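Long-range contacts in hypothetical protein CC0527 (Caulobacter vibrioides, PDB 2O0Q), which is of unknown function, a DUF952-family protein whose sequence family is grouped with the ADP-ribosyl clan: residues T2-K6 / I34-G39; S9-W13 / V93-D98. One frame throughout, in Å; residues are numbered along the deposited sequence.

Interaction 1. Residues T2-K6 / I34-G39; sequences TLIYK and IHLSAG
Tyr-5 and Ser-37 form an antiparallel hydrogen-bonded pair, their CA atoms 5.1 Å apart. Two backbone bonds close it: Tyr-5 N to Ser-37 O at 2.7 Å and Ser-37 N to Tyr-5 O at 2.9 Å. Beyond this pair, one water bridges the two backbones, donating to Leu-3 O and accepting from Gly-39 N. Another donates to Tyr-5 O and bonds to Ser-37 OG, which is also hydrogen-bonded to Thr-45 OG1.

The Tyr-5 ring turns its CD1 edge to Ser-37 O, which lies in the ring plane 3.5 Å from Tyr-5 CD1. Tyr-5 CE1 reaches 3.8 Å from Gly-39 CA. Lys-6 makes a direct side-chain bond to the backbone. Its CG stands anti to the backbone N (chi1 -179°) and the chain bends at chi2 (68°), which brings the amine to the backbone of 34-39. There Lys-6 NZ donates to a lone pair of His-35 O at 2.9 Å, in the carbonyl plane. NZ also makes a salt bridge to Asp-28, which accepts from His-35 N as well. On the way, Lys-6 CD passes 3.7 Å from Ile-34 CG2, the two chains lying roughly perpendicular. Ile-4 and Leu-36 meet through methyls, Ile-4 CD1 to Leu-36 CD2 at 4.0 Å.

The contact is buried within the antiparallel sheet. Strand 56-62 flanks 3-9 on its other side, and strand 80-84 flanks 34-38, with Pro-82 touching both Ile-4 and Leu-36. Helix 39-49 follows directly and supplies Thr-45 and Gln-41, the latter bonded to Ala-38 N.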
loop_
_atom_site.group_PDB
_atom_site.type_symbol
_atom_site.label_atom_id
_atom_site.label_comp_id
_atom_site.label_asym_id
_atom_site.label_seq_id
_atom_site.Cartn_x
_atom_site.Cartn_y
_atom_site.Cartn_z
ATOM N N THR A 2 0.304 -7.942 12.455
ATOM C CA THR A 2 0.922 -6.695 11.920
ATOM C C THR A 2 0.209 -6.242 10.651
ATOM O O THR A 2 -0.026 -7.037 9.744
ATOM C CB THR A 2 2.414 -6.912 11.575
ATOM O OG1 THR A 2 3.115 -7.373 12.738
ATOM C CG2 THR A 2 3.048 -5.607 11.086
ATOM N N LEU A 3 -0.141 -4.964 10.596
ATOM C CA LEU A 3 -0.794 -4.422 9.413
ATOM C C LEU A 3 0.243 -3.806 8.484
ATOM O O LEU A 3 1.186 -3.160 8.937
ATOM C CB LEU A 3 -1.795 -3.324 9.783
ATOM C CG LEU A 3 -3.126 -3.673 10.439
ATOM C CD1 LEU A 3 -3.938 -2.394 10.605
ATOM C CD2 LEU A 3 -3.882 -4.673 9.583
ATOM N N ILE A 4 0.078 -4.024 7.185
ATOM C CA ILE A 4 0.967 -3.410 6.217
ATOM C C ILE A 4 0.035 -2.620 5.311
ATOM O O ILE A 4 -1.176 -2.881 5.276
ATOM C CB ILE A 4 1.806 -4.442 5.429
ATOM C CG1 ILE A 4 0.920 -5.547 4.854
ATOM C CG2 ILE A 4 2.881 -5.014 6.352
ATOM C CD1 ILE A 4 1.684 -6.526 3.979
ATOM N N TYR A 5 0.582 -1.650 4.595
ATOM C CA TYR A 5 -0.250 -0.790 3.774
ATOM C C TYR A 5 0.150 -0.621 2.328
ATOM O O TYR A 5 1.330 -0.626 1.977
ATOM C CB TYR A 5 -0.316 0.598 4.404
ATOM C CG TYR A 5 -0.786 0.605 5.840
ATOM C CD1 TYR A 5 0.076 0.266 6.886
ATOM C CD2 TYR A 5 -2.104 0.927 6.149
ATOM C CE1 TYR A 5 -0.370 0.245 8.211
ATOM C CE2 TYR A 5 -2.563 0.910 7.459
ATOM C CZ TYR A 5 -1.695 0.569 8.485
ATOM O OH TYR A 5 -2.169 0.552 9.779
ATOM N N LYS A 6 -0.870 -0.440 1.499
ATOM C CA LYS A 6 -0.683 -0.214 0.084
ATOM C C LYS A 6 -1.417 1.077 -0.228
ATOM O O LYS A 6 -2.542 1.298 0.237
ATOM C CB LYS A 6 -1.290 -1.356 -0.745
ATOM C CG LYS A 6 -1.097 -1.185 -2.258
ATOM C CD LYS A 6 0.373 -1.327 -2.653
ATOM C CE LYS A 6 0.657 -0.732 -4.031
ATOM N NZ LYS A 6 2.107 -0.865 -4.410
ATOM N N ILE A 34 4.594 -6.588 -5.154
ATOM C CA ILE A 34 3.815 -5.444 -4.723
ATOM C C ILE A 34 4.499 -4.755 -3.555
ATOM O O ILE A 34 4.804 -5.381 -2.532
ATOM C CB ILE A 34 2.387 -5.859 -4.324
ATOM C CG1 ILE A 34 1.654 -6.395 -5.556
ATOM C CG2 ILE A 34 1.637 -4.665 -3.744
ATOM C CD1 ILE A 34 0.317 -7.011 -5.247
ATOM N N HIS A 35 4.753 -3.462 -3.731
ATOM C CA HIS A 35 5.397 -2.648 -2.711
ATOM C C HIS A 35 4.389 -2.242 -1.651
ATOM O O HIS A 35 3.426 -1.535 -1.948
ATOM C CB HIS A 35 5.974 -1.361 -3.310
ATOM C CG HIS A 35 7.266 -1.542 -4.043
ATOM N ND1 HIS A 35 7.334 -2.045 -5.324
ATOM C CD2 HIS A 35 8.540 -1.241 -3.689
ATOM C CE1 HIS A 35 8.592 -2.041 -5.730
ATOM N NE2 HIS A 35 9.344 -1.559 -4.757
ATOM N N LEU A 36 4.613 -2.689 -0.421
ATOM C CA LEU A 36 3.749 -2.330 0.698
ATOM C C LEU A 36 4.646 -1.677 1.742
ATOM O O LEU A 36 5.871 -1.729 1.618
ATOM C CB LEU A 36 3.046 -3.567 1.270
ATOM C CG LEU A 36 1.939 -4.069 0.330
ATOM C CD1 LEU A 36 2.275 -5.447 -0.167
ATOM C CD2 LEU A 36 0.605 -4.098 1.044
ATOM N N SER A 37 4.044 -1.045 2.745
ATOM C CA SER A 37 4.807 -0.372 3.794
ATOM C C SER A 37 4.284 -0.713 5.177
ATOM O O SER A 37 3.075 -0.840 5.375
ATOM C CB SER A 37 4.716 1.154 3.642
ATOM O OG SER A 37 5.184 1.609 2.387
ATOM N N ALA A 38 5.195 -0.871 6.132
ATOM C CA ALA A 38 4.778 -1.123 7.507
ATOM C C ALA A 38 4.247 0.232 7.975
ATOM O O ALA A 38 4.518 1.254 7.346
ATOM C CB ALA A 38 5.959 -1.545 8.360
ATOM N N GLY A 39 3.494 0.247 9.067
ATOM C CA GLY A 39 2.944 1.495 9.558
ATOM C C GLY A 39 3.934 2.630 9.790
ATOM O O GLY A 39 3.653 3.775 9.433
HETATM O O HOH W 1 2.313 -1.727 10.799
HETATM O O HOH W 2 2.700 1.641 1.187
#

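Interaction 2. Residues S9-W13 / V93-D98; sequences SRAEW and VTREAD
Trp-13 and Glu-96 meet through the indole N-H and a carboxylate. Trp-13 NE1 donates to Glu-96 OE2 at 2.9 Å, with an N-H...O angle of 157°. The oxygen sits at the ring edge, only 7° out of the indole plane. The carboxylate is turned steeply against the ring, and the N-H comes to OE2 from above the carboxylate plane. Glu-96 CG lies between its backbone N and carbonyl carbon (chi1 55°), and the chain runs extended from there to the indole. At the far end of the ring, Trp-13 CH2 packs 3.6 Å from Val-93 CG2; the two side chains approach head-on. Trp-13 is buried and also rests on Leu-8, Val-57, Leu-59 and Val-90.

The contact ties the first turn of helix 10-19 to strand 93-98, the outermost strand on that side of the sheet. The helix start is a capping box: Ser-9 OG accepts from Glu-12 N, and Glu-12 OE1 takes a bond back from Ser-9 N. Strand 93-98 carries a classic beta bulge opposite 56-62, where Thr-94 and Arg-95 both face Ala-60.

Arg-10 joins the two acidic side chains in a salt-bridge network. Its chain bends at chi2 and chi3 and brings the guanidinium to the strand. Arg-10 NH2 donates to the syn lone pair of Asp-98 OD1 at 2.7 Å, and that oxygen lies nearly in the guanidinium plane. The link from Arg-10 NH2 to Glu-96 OE1 is long, 3.6 Å. A water also connects these two groups, accepting from Arg-10 NH1 and donating to Glu-96 OE1. A second accepts from Arg-10 NE and gives a weak bond to Asp-98 OD1. NH1 also forms a salt bridge with Asp-14 on the same helix.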
loop_
_atom_site.group_PDB
_atom_site.type_symbol
_atom_site.label_atom_id
_atom_site.label_comp_id
_atom_site.label_asym_id
_atom_site.label_seq_id
_atom_site.Cartn_x
_atom_site.Cartn_y
_atom_site.Cartn_z
ATOM N N SER A 9 -4.292 4.414 -6.538
ATOM C CA SER A 9 -5.353 5.283 -7.032
ATOM C C SER A 9 -6.709 4.596 -6.926
ATOM O O SER A 9 -6.796 3.367 -6.885
ATOM C CB SER A 9 -5.092 5.657 -8.494
ATOM O OG SER A 9 -5.294 4.545 -9.355
ATOM N N ARG A 10 -7.767 5.397 -6.878
ATOM C CA ARG A 10 -9.124 4.863 -6.806
ATOM C C ARG A 10 -9.383 4.007 -8.049
ATOM O O ARG A 10 -10.014 2.950 -7.974
ATOM C CB ARG A 10 -10.128 6.018 -6.722
ATOM C CG ARG A 10 -11.583 5.651 -7.026
ATOM C CD ARG A 10 -12.090 4.487 -6.190
ATOM N NE ARG A 10 -12.090 4.765 -4.756
ATOM C CZ ARG A 10 -12.592 3.941 -3.842
ATOM N NH1 ARG A 10 -13.136 2.791 -4.221
ATOM N NH2 ARG A 10 -12.549 4.256 -2.552
ATOM N N ALA A 11 -8.877 4.459 -9.191
ATOM C CA ALA A 11 -9.055 3.721 -10.438
ATOM C C ALA A 11 -8.479 2.317 -10.308
ATOM O O ALA A 11 -9.121 1.332 -10.670
ATOM C CB ALA A 11 -8.373 4.458 -11.585
ATOM N N GLU A 12 -7.262 2.228 -9.785
ATOM C CA GLU A 12 -6.617 0.937 -9.630
ATOM C C GLU A 12 -7.343 0.034 -8.644
ATOM O O GLU A 12 -7.428 -1.180 -8.855
ATOM C CB GLU A 12 -5.155 1.135 -9.225
ATOM C CG GLU A 12 -4.302 1.655 -10.379
ATOM C CD GLU A 12 -2.923 2.101 -9.942
ATOM O OE1 GLU A 12 -2.842 3.015 -9.096
ATOM O OE2 GLU A 12 -1.923 1.541 -10.446
ATOM N N TRP A 13 -7.884 0.617 -7.578
ATOM C CA TRP A 13 -8.602 -0.172 -6.587
ATOM C C TRP A 13 -9.921 -0.688 -7.175
ATOM O O TRP A 13 -10.277 -1.851 -6.979
ATOM C CB TRP A 13 -8.860 0.660 -5.326
ATOM C CG TRP A 13 -9.545 -0.097 -4.213
ATOM C CD1 TRP A 13 -10.589 0.345 -3.451
ATOM C CD2 TRP A 13 -9.236 -1.418 -3.738
ATOM N NE1 TRP A 13 -10.952 -0.614 -2.536
ATOM C CE2 TRP A 13 -10.140 -1.706 -2.688
ATOM C CE3 TRP A 13 -8.285 -2.384 -4.095
ATOM C CZ2 TRP A 13 -10.123 -2.922 -1.991
ATOM C CZ3 TRP A 13 -8.268 -3.600 -3.399
ATOM C CH2 TRP A 13 -9.184 -3.854 -2.360
ATOM N N VAL A 93 -7.804 -7.610 2.162
ATOM C CA VAL A 93 -7.771 -6.242 2.659
ATOM C C VAL A 93 -8.692 -6.157 3.871
ATOM O O VAL A 93 -9.883 -6.450 3.769
ATOM C CB VAL A 93 -8.263 -5.237 1.596
ATOM C CG1 VAL A 93 -8.398 -3.861 2.217
ATOM C CG2 VAL A 93 -7.292 -5.195 0.427
ATOM N N THR A 94 -8.141 -5.752 5.014
ATOM C CA THR A 94 -8.930 -5.643 6.236
ATOM C C THR A 94 -9.805 -4.392 6.219
ATOM O O THR A 94 -10.960 -4.430 6.644
ATOM C CB THR A 94 -8.020 -5.636 7.480
ATOM O OG1 THR A 94 -7.216 -4.450 7.489
ATOM C CG2 THR A 94 -7.106 -6.851 7.464
ATOM N N ARG A 95 -9.258 -3.283 5.730
ATOM C CA ARG A 95 -10.029 -2.048 5.632
ATOM C C ARG A 95 -9.395 -1.052 4.671
ATOM O O ARG A 95 -8.182 -1.058 4.456
ATOM C CB ARG A 95 -10.221 -1.395 7.007
ATOM C CG ARG A 95 -8.966 -0.869 7.674
ATOM C CD ARG A 95 -9.328 0.095 8.807
ATOM N NE ARG A 95 -8.188 0.387 9.673
ATOM C CZ ARG A 95 -7.750 -0.428 10.631
ATOM N NH1 ARG A 95 -8.363 -1.585 10.853
ATOM N NH2 ARG A 95 -6.695 -0.091 11.363
ATOM N N GLU A 96 -10.236 -0.204 4.091
ATOM C CA GLU A 96 -9.785 0.808 3.150
ATOM C C GLU A 96 -10.248 2.182 3.597
ATOM O O GLU A 96 -11.140 2.306 4.438
ATOM C CB GLU A 96 -10.329 0.520 1.750
ATOM C CG GLU A 96 -11.840 0.384 1.682
ATOM C CD GLU A 96 -12.342 0.269 0.256
ATOM O OE1 GLU A 96 -12.402 1.303 -0.441
ATOM O OE2 GLU A 96 -12.665 -0.858 -0.175
ATOM N N ALA A 97 -9.642 3.210 3.016
ATOM C CA ALA A 97 -9.977 4.584 3.351
ATOM C C ALA A 97 -9.524 5.514 2.244
ATOM O O ALA A 97 -8.475 5.298 1.628
ATOM C CB ALA A 97 -9.305 4.975 4.657
ATOM N N ASP A 98 -10.320 6.544 1.976
ATOM C CA ASP A 98 -9.951 7.508 0.952
ATOM C C ASP A 98 -9.085 8.552 1.634
ATOM O O ASP A 98 -9.431 9.058 2.700
ATOM C CB ASP A 98 -11.190 8.156 0.340
ATOM C CG ASP A 98 -12.096 7.148 -0.338
ATOM O OD1 ASP A 98 -11.580 6.242 -1.028
ATOM O OD2 ASP A 98 -13.329 7.271 -0.184
HETATM O O HOH W 3 -11.862 7.355 -3.957
HETATM O O HOH W 4 -14.258 0.894 -2.404
#

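How the interactions relate
Interactions 1 and 2 share one antiparallel sheet, with centres about 13 Å apart. Interaction 1 pairs two interior strands, while interaction 2 brings a helix to the outermost strand 93-98. Strand 56-62 separates 3-9 from 93-98 in the sheet order. The chain joins the two contacts, because strand 3-9 runs straight into helix 10-19. Their side chains also touch: Leu-3 CD1 lies 3.7 Å from Arg-95 NH2, and Leu-3 CD2 lies 3.9 Å from Thr-94 OG1. Interaction 1 is buried, whereas interaction 2 lies at the surface and combines charged and hydrogen-bonded links with an indole-valine contact. The protein's function is unknown, so neither contact can be assigned to an active site.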